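Local structure of 2-hydroxyhepta-2,4-diene-1,7-dioate isomerase (Corynebacterium glutamicum, 4DBF) at residues Phe23-Thr28 / Val72-Met78; Ala116-Pro120 / Pro191-Trp195. The protein probably acts as a magnesium-dependent oxaloacetate decarboxylase of the fumarylacetoacetate hydrolase (FAH) family, to which isomerase activity is also assigned. All blocks are in the same frame, centred on the assembly; numbering follows the deposited sequence. Where two conformers were deposited one is given.

Contact 1 of 2, residues Phe23-Thr28 / Val72-Met78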
loop_
_atom_site.group_PDB
_atom_site.type_symbol
_atom_site.label_atom_id
_atom_site.label_comp_id
_atom_site.label_asym_id
_atom_site.label_seq_id
_atom_site.Cartn_x
_atom_site.Cartn_y
_atom_site.Cartn_z
ATOM N N PHE A 23 -11.819 -0.718 20.886
ATOM C CA PHE A 23 -10.721 -1.635 20.716
ATOM C C PHE A 23 -9.413 -0.933 20.470
ATOM O O PHE A 23 -9.329 -0.038 19.682
ATOM C CB PHE A 23 -10.938 -2.517 19.525
ATOM C CG PHE A 23 -11.993 -3.523 19.710
ATOM C CD1 PHE A 23 -11.932 -4.396 20.747
ATOM C CD2 PHE A 23 -13.040 -3.591 18.845
ATOM C CE1 PHE A 23 -12.903 -5.321 20.933
ATOM C CE2 PHE A 23 -14.011 -4.520 19.017
ATOM C CZ PHE A 23 -13.948 -5.381 20.067
ATOM N N GLY A 24 -8.395 -1.394 21.134
ATOM C CA GLY A 24 -7.082 -0.884 20.926
ATOM C C GLY A 24 -6.056 -1.967 20.799
ATOM O O GLY A 24 -6.350 -3.112 20.858
ATOM N N ARG A 25 -4.841 -1.530 20.616
ATOM C CA ARG A 25 -3.691 -2.370 20.718
ATOM C C ARG A 25 -2.793 -1.712 21.751
ATOM O O ARG A 25 -2.647 -0.525 21.789
ATOM C CB ARG A 25 -2.962 -2.446 19.409
ATOM C CG ARG A 25 -3.370 -3.535 18.497
ATOM C CD ARG A 25 -2.631 -3.434 17.162
ATOM N NE ARG A 25 -1.300 -3.941 17.229
ATOM C CZ ARG A 25 -0.190 -3.231 17.054
ATOM N NH1 ARG A 25 -0.209 -1.981 16.775
ATOM N NH2 ARG A 25 0.964 -3.810 17.161
ATOM N N ILE A 26 -2.202 -2.529 22.580
ATOM C CA ILE A 26 -1.350 -2.040 23.621
ATOM C C ILE A 26 -0.035 -2.793 23.732
ATOM O O ILE A 26 0.041 -3.920 23.427
ATOM C CB ILE A 26 -2.046 -2.072 24.995
ATOM C CG1 ILE A 26 -2.691 -3.421 25.269
ATOM C CG2 ILE A 26 -3.044 -0.952 25.126
ATOM C CD1 ILE A 26 -3.181 -3.542 26.690
ATOM N N ALA A 27 0.963 -2.110 24.237
ATOM C CA ALA A 27 2.159 -2.712 24.701
ATOM C C ALA A 27 2.060 -2.783 26.222
ATOM O O ALA A 27 1.671 -1.849 26.852
ATOM C CB ALA A 27 3.357 -1.922 24.285
ATOM N N THR A 28 2.424 -3.924 26.755
ATOM C CA THR A 28 2.436 -4.165 28.169
ATOM C C THR A 28 3.778 -4.762 28.574
ATOM O O THR A 28 4.522 -5.149 27.748
ATOM C CB THR A 28 1.328 -5.153 28.558
ATOM O OG1 THR A 28 1.751 -6.455 28.260
ATOM C CG2 THR A 28 0.041 -4.852 27.808
ATOM N N VAL A 72 -0.125 0.819 30.817
ATOM C CA VAL A 72 0.271 0.279 29.539
ATOM C C VAL A 72 0.367 1.418 28.527
ATOM O O VAL A 72 0.160 2.529 28.877
ATOM C CB VAL A 72 -0.698 -0.764 29.050
ATOM C CG1 VAL A 72 -0.726 -1.948 29.977
ATOM C CG2 VAL A 72 -2.054 -0.164 28.863
ATOM N N ARG A 73 0.676 1.108 27.276
ATOM C CA ARG A 73 0.902 2.069 26.273
ATOM C C ARG A 73 0.089 1.901 25.008
ATOM O O ARG A 73 0.244 0.849 24.485
ATOM C CB ARG A 73 2.333 2.014 25.860
ATOM C CG ARG A 73 3.137 3.206 26.192
ATOM C CD ARG A 73 4.529 3.108 25.573
ATOM N NE ARG A 73 5.485 2.512 26.496
ATOM C CZ ARG A 73 5.812 3.014 27.668
ATOM N NH1 ARG A 73 5.267 4.125 28.110
ATOM N NH2 ARG A 73 6.694 2.400 28.407
ATOM N N LEU A 74 -0.812 2.761 24.601
ATOM C CA LEU A 74 -1.564 2.588 23.398
ATOM C C LEU A 74 -0.668 2.561 22.180
ATOM O O LEU A 74 0.227 3.304 22.084
ATOM C CB LEU A 74 -2.537 3.727 23.262
ATOM C CG LEU A 74 -3.697 3.647 24.219
ATOM C CD1 LEU A 74 -4.466 4.923 24.221
ATOM C CD2 LEU A 74 -4.594 2.494 23.873
ATOM N N LEU A 75 -0.950 1.666 21.279
ATOM C CA LEU A 75 -0.294 1.585 19.987
ATOM C C LEU A 75 -1.307 1.922 18.897
ATOM O O LEU A 75 -2.425 2.048 19.167
ATOM C CB LEU A 75 0.256 0.190 19.741
ATOM C CG LEU A 75 1.147 -0.455 20.791
ATOM C CD1 LEU A 75 1.490 -1.872 20.439
ATOM C CD2 LEU A 75 2.395 0.338 21.017
ATOM N N ALA A 76 -0.877 2.046 17.666
ATOM C CA ALA A 76 -1.811 2.148 16.567
ATOM C C ALA A 76 -2.755 0.978 16.708
ATOM O O ALA A 76 -2.327 -0.083 16.863
ATOM C CB ALA A 76 -1.088 2.087 15.247
ATOM N N PRO A 77 -4.047 1.214 16.660
ATOM C CA PRO A 77 -5.012 0.167 16.923
ATOM C C PRO A 77 -5.110 -0.931 15.885
ATOM O O PRO A 77 -5.702 -1.894 16.150
ATOM C CB PRO A 77 -6.323 0.921 17.079
ATOM C CG PRO A 77 -6.142 2.164 16.370
ATOM C CD PRO A 77 -4.702 2.513 16.526
ATOM N N MET A 78 -4.517 -0.768 14.730
ATOM C CA MET A 78 -4.430 -1.803 13.714
ATOM C C MET A 78 -3.079 -1.766 13.001
ATOM O O MET A 78 -2.429 -0.771 12.965
ATOM C CB MET A 78 -5.432 -1.603 12.587
ATOM C CG MET A 78 -6.849 -1.993 12.870
ATOM S SD MET A 78 -7.176 -3.711 13.196
ATOM C CE MET A 78 -8.542 -3.497 14.294
HETATM O O HOH W 1 -4.761 1.473 20.259
#
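With CG of Arg25 roughly anti to its carbonyl carbon (chi1 -91°) and the chain bent at chi3 (79°), the side chain folds back over the 75-77 backbone and NH1 reaches Ala76 O at 2.8 Å. The acceptor lies close to the guanidinium plane, which helps to hold the group in that orientation, while Leu75 CD1 rests over one face near the rim. Arginine suits this place because its aliphatic part also packs along the backbone, Arg25 CD lying 3.6 Å from Pro77 O. Backbone bonds tie the strands as an antiparallel pair: Ala27 N to Arg73 O and Arg73 N to Ala27 O (both 3.1 Å), then Leu75 N to Arg25 O. The second bond of the Arg25/Leu75 pair is opened, and a water bridges Arg25 N (3.0 Å) and Leu75 O. On the other face, Ile26 CG2 meets Leu74 CD2 at 4.0 Å and also touches Val72 CG2; branched Val72 sends CG1 to Thr28 CG2 at 3.7 Å. Trp67 packs against Ile26, Thr28 and Val72. Thr28 OG1 bonds to Gly31 O and Asp30 N just after the strand. Where regular pairing fails, a side-chain donor and a water take over, and the positive charge of Arg25 would probably polarise the Ala76 carbonyl.

Contact 2 of 2, residues Ala116-Pro120 / Pro191-Trp195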
loop_
_atom_site.group_PDB
_atom_site.type_symbol
_atom_site.label_atom_id
_atom_site.label_comp_id
_atom_site.label_asym_id
_atom_site.label_seq_id
_atom_site.Cartn_x
_atom_site.Cartn_y
_atom_site.Cartn_z
ATOM N N ALA A 116 3.985 3.875 7.078
ATOM C CA ALA A 116 3.771 5.229 7.549
ATOM C C ALA A 116 3.067 5.268 8.897
ATOM O O ALA A 116 3.150 6.192 9.610
ATOM C CB ALA A 116 2.999 6.032 6.537
ATOM N N VAL A 117 2.349 4.219 9.180
ATOM C CA VAL A 117 1.518 4.126 10.352
ATOM C C VAL A 117 2.346 4.148 11.624
ATOM O O VAL A 117 3.329 3.512 11.721
ATOM C CB VAL A 117 0.629 2.877 10.312
ATOM C CG1 VAL A 117 -0.161 2.775 11.584
ATOM C CG2 VAL A 117 -0.278 2.926 9.108
ATOM N N THR A 118 1.906 4.946 12.569
ATOM C CA THR A 118 2.415 4.932 13.923
ATOM C C THR A 118 1.299 5.170 14.957
ATOM O O THR A 118 0.174 5.398 14.602
ATOM C CB THR A 118 3.611 5.902 14.109
ATOM O OG1 THR A 118 4.286 5.630 15.320
ATOM C CG2 THR A 118 3.148 7.299 14.163
ATOM N N GLY A 119 1.638 5.094 16.221
ATOM C CA GLY A 119 0.634 5.182 17.243
ATOM C C GLY A 119 0.593 6.464 18.022
ATOM O O GLY A 119 1.371 7.332 17.787
ATOM N N PRO A 120 -0.302 6.545 18.986
ATOM C CA PRO A 120 -0.385 7.702 19.862
ATOM C C PRO A 120 0.910 7.961 20.593
ATOM O O PRO A 120 1.499 7.049 21.044
ATOM C CB PRO A 120 -1.464 7.321 20.833
ATOM C CG PRO A 120 -2.274 6.356 20.122
ATOM C CD PRO A 120 -1.389 5.613 19.218
ATOM N N PRO A 191 0.224 8.815 11.900
ATOM C CA PRO A 191 -0.376 8.436 13.209
ATOM C C PRO A 191 -1.877 8.049 13.204
ATOM O O PRO A 191 -2.682 8.680 12.502
ATOM C CB PRO A 191 -0.179 9.647 14.073
ATOM C CG PRO A 191 0.934 10.459 13.346
ATOM C CD PRO A 191 0.719 10.205 11.893
ATOM N N ILE A 192 -2.209 6.988 13.911
ATOM C CA ILE A 192 -3.573 6.517 14.059
ATOM C C ILE A 192 -3.906 6.136 15.510
ATOM O O ILE A 192 -3.096 5.580 16.172
ATOM C CB ILE A 192 -3.851 5.316 13.166
ATOM C CG1 ILE A 192 -3.583 5.649 11.724
ATOM C CG2 ILE A 192 -5.273 4.895 13.264
ATOM C CD1 ILE A 192 -3.560 4.444 10.835
ATOM N N GLY A 193 -5.111 6.463 15.942
ATOM C CA GLY A 193 -5.536 6.232 17.293
ATOM C C GLY A 193 -6.564 7.197 17.798
ATOM O O GLY A 193 -7.029 8.004 17.071
ATOM N N PRO A 194 -6.897 7.110 19.070
ATOM C CA PRO A 194 -6.216 6.248 20.030
ATOM C C PRO A 194 -6.772 4.846 20.181
ATOM O O PRO A 194 -6.138 4.038 20.763
ATOM C CB PRO A 194 -6.450 6.967 21.337
ATOM C CG PRO A 194 -7.744 7.582 21.153
ATOM C CD PRO A 194 -7.771 8.061 19.752
ATOM N N TRP A 195 -7.950 4.611 19.665
ATOM C CA TRP A 195 -8.577 3.333 19.676
ATOM C C TRP A 195 -9.686 3.370 18.690
ATOM O O TRP A 195 -9.930 4.381 18.111
ATOM C CB TRP A 195 -9.097 2.997 21.063
ATOM C CG TRP A 195 -9.834 4.127 21.694
ATOM C CD1 TRP A 195 -10.975 4.727 21.255
ATOM C CD2 TRP A 195 -9.465 4.862 22.885
ATOM N NE1 TRP A 195 -11.327 5.729 22.074
ATOM C CE2 TRP A 195 -10.462 5.860 23.061
ATOM C CE3 TRP A 195 -8.456 4.783 23.773
ATOM C CZ2 TRP A 195 -10.434 6.722 24.109
ATOM C CZ3 TRP A 195 -8.425 5.655 24.815
ATOM C CH2 TRP A 195 -9.399 6.602 24.984
#
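Thr118 and Pro191 form a parallel beta bridge in the FAH-type C-terminal domain, joining the short strand 117-118 to strand 190-197. Pro191 has no N-H, but it can still occupy the bridge because its neighbours carry the bonds. Ile192 N gives one to Thr118 O at 2.9 Å, and the Gly190 backbone also bonds to that of Thr118. Pro191 CA adds a C-H contact to Thr118 O at 3.4 Å. Thr118 has OG1 anti to its backbone N (chi1 -166°), which turns CG2 toward the proline ring, 3.9 Å from Pro191 CG. Ile192 starts off to one side, but its extended outer chain (chi2 168°) brings CD1 against both methyls of Val117, 3.9 Å from CG1 and 4.0 Å from CG2; branched Val117 offers both to one tip. Ile192 also packs on Thr163 and Ile165 of strand 159-170. Further along, Gly193 adopts backbone angles (phi 151°) that would jam a side chain against the preceding carbonyl, and Pro120 CG sits where a CB would point. A cis peptide then leads into Pro194, where the strand turns a corner; Pro194 CG lies over the centre of the Trp195 ring. Ile192 O is buried without a hydrogen-bonding partner, with Pro120 CD 3.5 Å away.

Contact 1 lies in the N-terminal family region and contact 2 in the C-terminal one, yet their centres are only 9 Å apart. Strands 22-28 and 190-197 are neighbours, with Phe23 O 3.3 Å from Trp195 CB. The loop after strand 73-75 packs on contact 2, Ala76 CB lying 3.6 Å from Thr118 O, and Leu74 touches Pro120, Pro194 and Trp195. Each contact is near a different metal region. The Pro191 side chain is about 7 Å from that of Asp167, which binds magnesium with Glu136 and Glu138. The Thr28 side chain is about 8 Å from a bound magnesium ion and about 4 Å from that of Asp30, a magnesium ligand whose ion is not bound to this chain here.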